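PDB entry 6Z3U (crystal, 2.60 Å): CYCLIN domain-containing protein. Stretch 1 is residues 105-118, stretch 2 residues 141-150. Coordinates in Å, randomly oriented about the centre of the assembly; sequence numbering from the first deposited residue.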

# COMPACT_ATOMS: atom_id res chain seq x y z
N ASP A 105 -9.62 -6.15 -18.98
CA ASP A 105 -8.35 -6.85 -18.81
C ASP A 105 -7.53 -6.26 -17.67
O ASP A 105 -6.32 -6.06 -17.77
CB ASP A 105 -7.55 -6.84 -20.12
CG ASP A 105 -6.49 -7.93 -20.18
OD1 ASP A 105 -6.11 -8.45 -19.11
OD2 ASP A 105 -6.05 -8.27 -21.29
N MET A 106 -8.20 -5.98 -16.55
CA MET A 106 -7.51 -5.49 -15.38
C MET A 106 -6.90 -6.65 -14.60
O MET A 106 -7.36 -7.79 -14.68
CB MET A 106 -8.45 -4.70 -14.48
CG MET A 106 -8.90 -3.37 -15.06
SD MET A 106 -10.06 -2.54 -13.97
CE MET A 106 -10.28 -0.98 -14.82
N SER A 107 -5.86 -6.34 -13.83
CA SER A 107 -5.19 -7.36 -13.04
C SER A 107 -6.12 -7.90 -11.95
O SER A 107 -7.05 -7.22 -11.51
CB SER A 107 -3.92 -6.80 -12.41
OG SER A 107 -4.18 -5.58 -11.73
N ASP A 108 -5.86 -9.13 -11.53
CA ASP A 108 -6.67 -9.75 -10.49
C ASP A 108 -6.62 -8.95 -9.19
O ASP A 108 -7.62 -8.83 -8.48
CB ASP A 108 -6.22 -11.19 -10.24
CG ASP A 108 -6.61 -12.13 -11.37
OD1 ASP A 108 -7.41 -11.73 -12.24
OD2 ASP A 108 -6.10 -13.28 -11.38
N GLU A 109 -5.45 -8.40 -8.86
CA GLU A 109 -5.34 -7.62 -7.63
C GLU A 109 -6.16 -6.34 -7.70
O GLU A 109 -6.70 -5.90 -6.68
CB GLU A 109 -3.87 -7.30 -7.34
CG GLU A 109 -3.01 -8.52 -7.07
CD GLU A 109 -2.16 -8.37 -5.82
OE1 GLU A 109 -2.39 -9.11 -4.85
OE2 GLU A 109 -1.27 -7.49 -5.82
N ILE A 110 -6.26 -5.73 -8.88
CA ILE A 110 -7.09 -4.54 -9.03
C ILE A 110 -8.56 -4.90 -8.86
O ILE A 110 -9.29 -4.26 -8.08
CB ILE A 110 -6.83 -3.86 -10.39
CG1 ILE A 110 -5.47 -3.15 -10.37
CG2 ILE A 110 -7.94 -2.88 -10.72
CD1 ILE A 110 -5.06 -2.55 -11.70
N LYS A 111 -9.02 -5.93 -9.57
CA LYS A 111 -10.41 -6.36 -9.45
C LYS A 111 -10.78 -6.60 -7.99
O LYS A 111 -11.78 -6.08 -7.50
CB LYS A 111 -10.63 -7.64 -10.26
CG LYS A 111 -10.37 -7.50 -11.75
CD LYS A 111 -10.49 -8.85 -12.44
CE LYS A 111 -10.19 -8.75 -13.92
NZ LYS A 111 -9.54 -9.99 -14.44
N ALA A 112 -9.96 -7.39 -7.29
CA ALA A 112 -10.29 -7.74 -5.91
C ALA A 112 -10.31 -6.50 -5.02
O ALA A 112 -11.15 -6.40 -4.11
CB ALA A 112 -9.28 -8.76 -5.39
N THR A 113 -9.39 -5.56 -5.25
CA THR A 113 -9.38 -4.34 -4.45
C THR A 113 -10.58 -3.46 -4.76
O THR A 113 -11.21 -2.92 -3.84
CB THR A 113 -8.08 -3.57 -4.69
OG1 THR A 113 -6.98 -4.31 -4.16
CG2 THR A 113 -8.14 -2.20 -4.03
N ALA A 114 -10.90 -3.29 -6.04
CA ALA A 114 -12.07 -2.50 -6.42
C ALA A 114 -13.34 -3.10 -5.84
O ALA A 114 -14.19 -2.38 -5.29
CB ALA A 114 -12.17 -2.40 -7.94
N ALA A 115 -13.50 -4.42 -5.95
CA ALA A 115 -14.69 -5.06 -5.40
C ALA A 115 -14.76 -4.87 -3.89
O ALA A 115 -15.84 -4.59 -3.35
CB ALA A 115 -14.68 -6.55 -5.75
N THR A 116 -13.63 -5.01 -3.20
CA THR A 116 -13.63 -4.86 -1.74
C THR A 116 -13.98 -3.43 -1.34
O THR A 116 -14.75 -3.22 -0.40
CB THR A 116 -12.26 -5.26 -1.18
OG1 THR A 116 -11.99 -6.62 -1.51
CG2 THR A 116 -12.25 -5.10 0.34
N PHE A 117 -13.42 -2.44 -2.04
CA PHE A 117 -13.82 -1.06 -1.79
C PHE A 117 -15.33 -0.88 -1.98
O PHE A 117 -15.98 -0.16 -1.22
CB PHE A 117 -13.07 -0.10 -2.72
CG PHE A 117 -11.61 0.08 -2.38
CD1 PHE A 117 -11.08 -0.42 -1.20
CD2 PHE A 117 -10.78 0.77 -3.25
CE1 PHE A 117 -9.74 -0.24 -0.90
CE2 PHE A 117 -9.44 0.95 -2.95
CZ PHE A 117 -8.92 0.45 -1.78
N PHE A 118 -15.89 -1.54 -2.99
CA PHE A 118 -17.33 -1.43 -3.23
C PHE A 118 -18.11 -2.02 -2.06
O PHE A 118 -19.05 -1.39 -1.55
CB PHE A 118 -17.69 -2.13 -4.54
CG PHE A 118 -19.13 -1.96 -4.95
CD1 PHE A 118 -19.53 -0.83 -5.64
CD2 PHE A 118 -20.06 -2.94 -4.65
CE1 PHE A 118 -20.85 -0.68 -6.02
CE2 PHE A 118 -21.38 -2.79 -5.03
CZ PHE A 118 -21.78 -1.66 -5.72
N PHE A 141 -11.93 2.61 -10.60
CA PHE A 141 -10.94 3.66 -10.84
C PHE A 141 -10.05 3.85 -9.62
O PHE A 141 -8.82 3.95 -9.75
CB PHE A 141 -11.64 4.97 -11.20
CG PHE A 141 -10.70 6.09 -11.52
CD1 PHE A 141 -9.94 6.06 -12.68
CD2 PHE A 141 -10.58 7.17 -10.67
CE1 PHE A 141 -9.08 7.09 -12.98
CE2 PHE A 141 -9.71 8.20 -10.96
CZ PHE A 141 -8.96 8.17 -12.12
N PHE A 142 -10.64 3.91 -8.43
CA PHE A 142 -9.84 4.07 -7.22
C PHE A 142 -9.08 2.79 -6.89
O PHE A 142 -8.00 2.86 -6.28
CB PHE A 142 -10.75 4.48 -6.06
CG PHE A 142 -10.03 5.18 -4.95
CD1 PHE A 142 -9.41 6.40 -5.17
CD2 PHE A 142 -9.98 4.64 -3.67
CE1 PHE A 142 -8.75 7.06 -4.15
CE2 PHE A 142 -9.32 5.29 -2.65
CZ PHE A 142 -8.71 6.50 -2.89
N GLY A 143 -9.61 1.63 -7.27
CA GLY A 143 -8.88 0.39 -7.07
C GLY A 143 -7.58 0.35 -7.85
O GLY A 143 -6.57 -0.17 -7.37
N CYS A 144 -7.58 0.90 -9.07
CA CYS A 144 -6.34 1.02 -9.83
C CYS A 144 -5.31 1.82 -9.04
O CYS A 144 -4.18 1.36 -8.82
CB CYS A 144 -6.62 1.69 -11.18
SG CYS A 144 -7.52 0.68 -12.37
N LYS A 145 -5.68 3.02 -8.60
CA LYS A 145 -4.75 3.87 -7.87
C LYS A 145 -4.22 3.15 -6.64
O LYS A 145 -3.01 3.17 -6.37
CB LYS A 145 -5.45 5.17 -7.48
CG LYS A 145 -5.89 6.03 -8.66
CD LYS A 145 -6.47 7.36 -8.20
CE LYS A 145 -6.57 8.34 -9.35
NZ LYS A 145 -7.18 9.63 -8.94
N ALA A 146 -5.10 2.50 -5.88
CA ALA A 146 -4.68 1.81 -4.68
C ALA A 146 -3.67 0.71 -4.97
O ALA A 146 -2.94 0.30 -4.06
CB ALA A 146 -5.90 1.22 -3.96
N GLU A 147 -3.63 0.21 -6.21
CA GLU A 147 -2.71 -0.86 -6.59
C GLU A 147 -1.58 -0.35 -7.49
O GLU A 147 -0.93 -1.15 -8.17
CB GLU A 147 -3.48 -1.98 -7.29
CG GLU A 147 -4.47 -2.69 -6.37
CD GLU A 147 -3.78 -3.44 -5.24
OE1 GLU A 147 -2.62 -3.87 -5.42
OE2 GLU A 147 -4.40 -3.59 -4.16
N GLY A 148 -1.34 0.95 -7.50
CA GLY A 148 -0.22 1.51 -8.22
C GLY A 148 -0.47 1.85 -9.67
O GLY A 148 0.48 2.21 -10.37
N ALA A 149 -1.71 1.74 -10.14
CA ALA A 149 -2.07 2.09 -11.50
C ALA A 149 -2.86 3.40 -11.47
O ALA A 149 -3.98 3.44 -10.96
CB ALA A 149 -2.88 0.98 -12.16
N PHE A 150 -2.27 4.46 -12.02
CA PHE A 150 -2.86 5.80 -12.01
C PHE A 150 -3.14 6.20 -13.46
O PHE A 150 -2.36 6.93 -14.08
CB PHE A 150 -1.93 6.80 -11.33
CG PHE A 150 -1.68 6.49 -9.88
CD1 PHE A 150 -2.52 6.96 -8.89
CD2 PHE A 150 -0.60 5.71 -9.51
CE1 PHE A 150 -2.30 6.67 -7.56
CE2 PHE A 150 -0.37 5.41 -8.18
CZ PHE A 150 -1.22 5.90 -7.21

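Two helices, 108-118 and 141-146, cross at 124° with their axes 7.9 Å apart at closest approach, and the rule for packing them this tightly is a glycine at the crossing. The CA atoms of A114 and G143 lie 4.4 Å apart. A CB built on G143 would point toward the other helix and sit 2.9 Å from A114 CB, a clash, so the bare CA is what lets the backbones come together. G143 CA is 4.3 Å from A114 N and 4.1 Å from T113 CG2, and F117 CE2 comes to 4.2 Å from G143 CA.

The residue that covers most surface, E147, lies just beyond the second helix and carries the polar part of the contact. Its CA-to-CB bond points toward stretch 1, and with chi1 and chi2 both m the side chain brings E147 OE2 to 2.7 Å from T113 OG1, hydrogen-bonding distance. T113 OG1 is also 3.0 Å from E109 O, one turn earlier in its own helix, and its single proton could serve either acceptor; the geometry leaves that choice open. E147 OE1 also lies 3.9 Å from E109 OE2, so two like charges come close together. E109 OE2 has a hydrogen bond elsewhere in the structure. The aliphatic base of E147 is used as well: its CB packs 3.8 Å from I110 CG1, so one side chain serves both the polar and the apolar parts of the contact.

I110, with the next largest share, points its CA-to-CB bond sideways and still reaches its partners. In the m, t rotamer, I110 CG2 lies 3.9 Å and I110 CD1 4.1 Å from C144 SG, and I110 CD1 also lies 4.2 Å from A149 CB, beyond the second helix. M106, in the loop before the first helix, adds to the same apolar patch, its CE 4.0 Å from C144 SG.

F117 extends the contact two turns further along the first helix from I110. Its CA-to-CB bond points toward stretch 2, and its ring meets A146 at the edge, with F117 CE2 3.7 Å from A146 CB. The same atom, F117 CE2, is 3.8 Å from F142 CD2; the two aromatic rings lie obliquely, their planes at 45° and their centroids 5.9 Å apart. The lesson in design is a glycine meeting an alanine at the nearest CA pair, with the side chains of I110 and F117 packing beside that glycine.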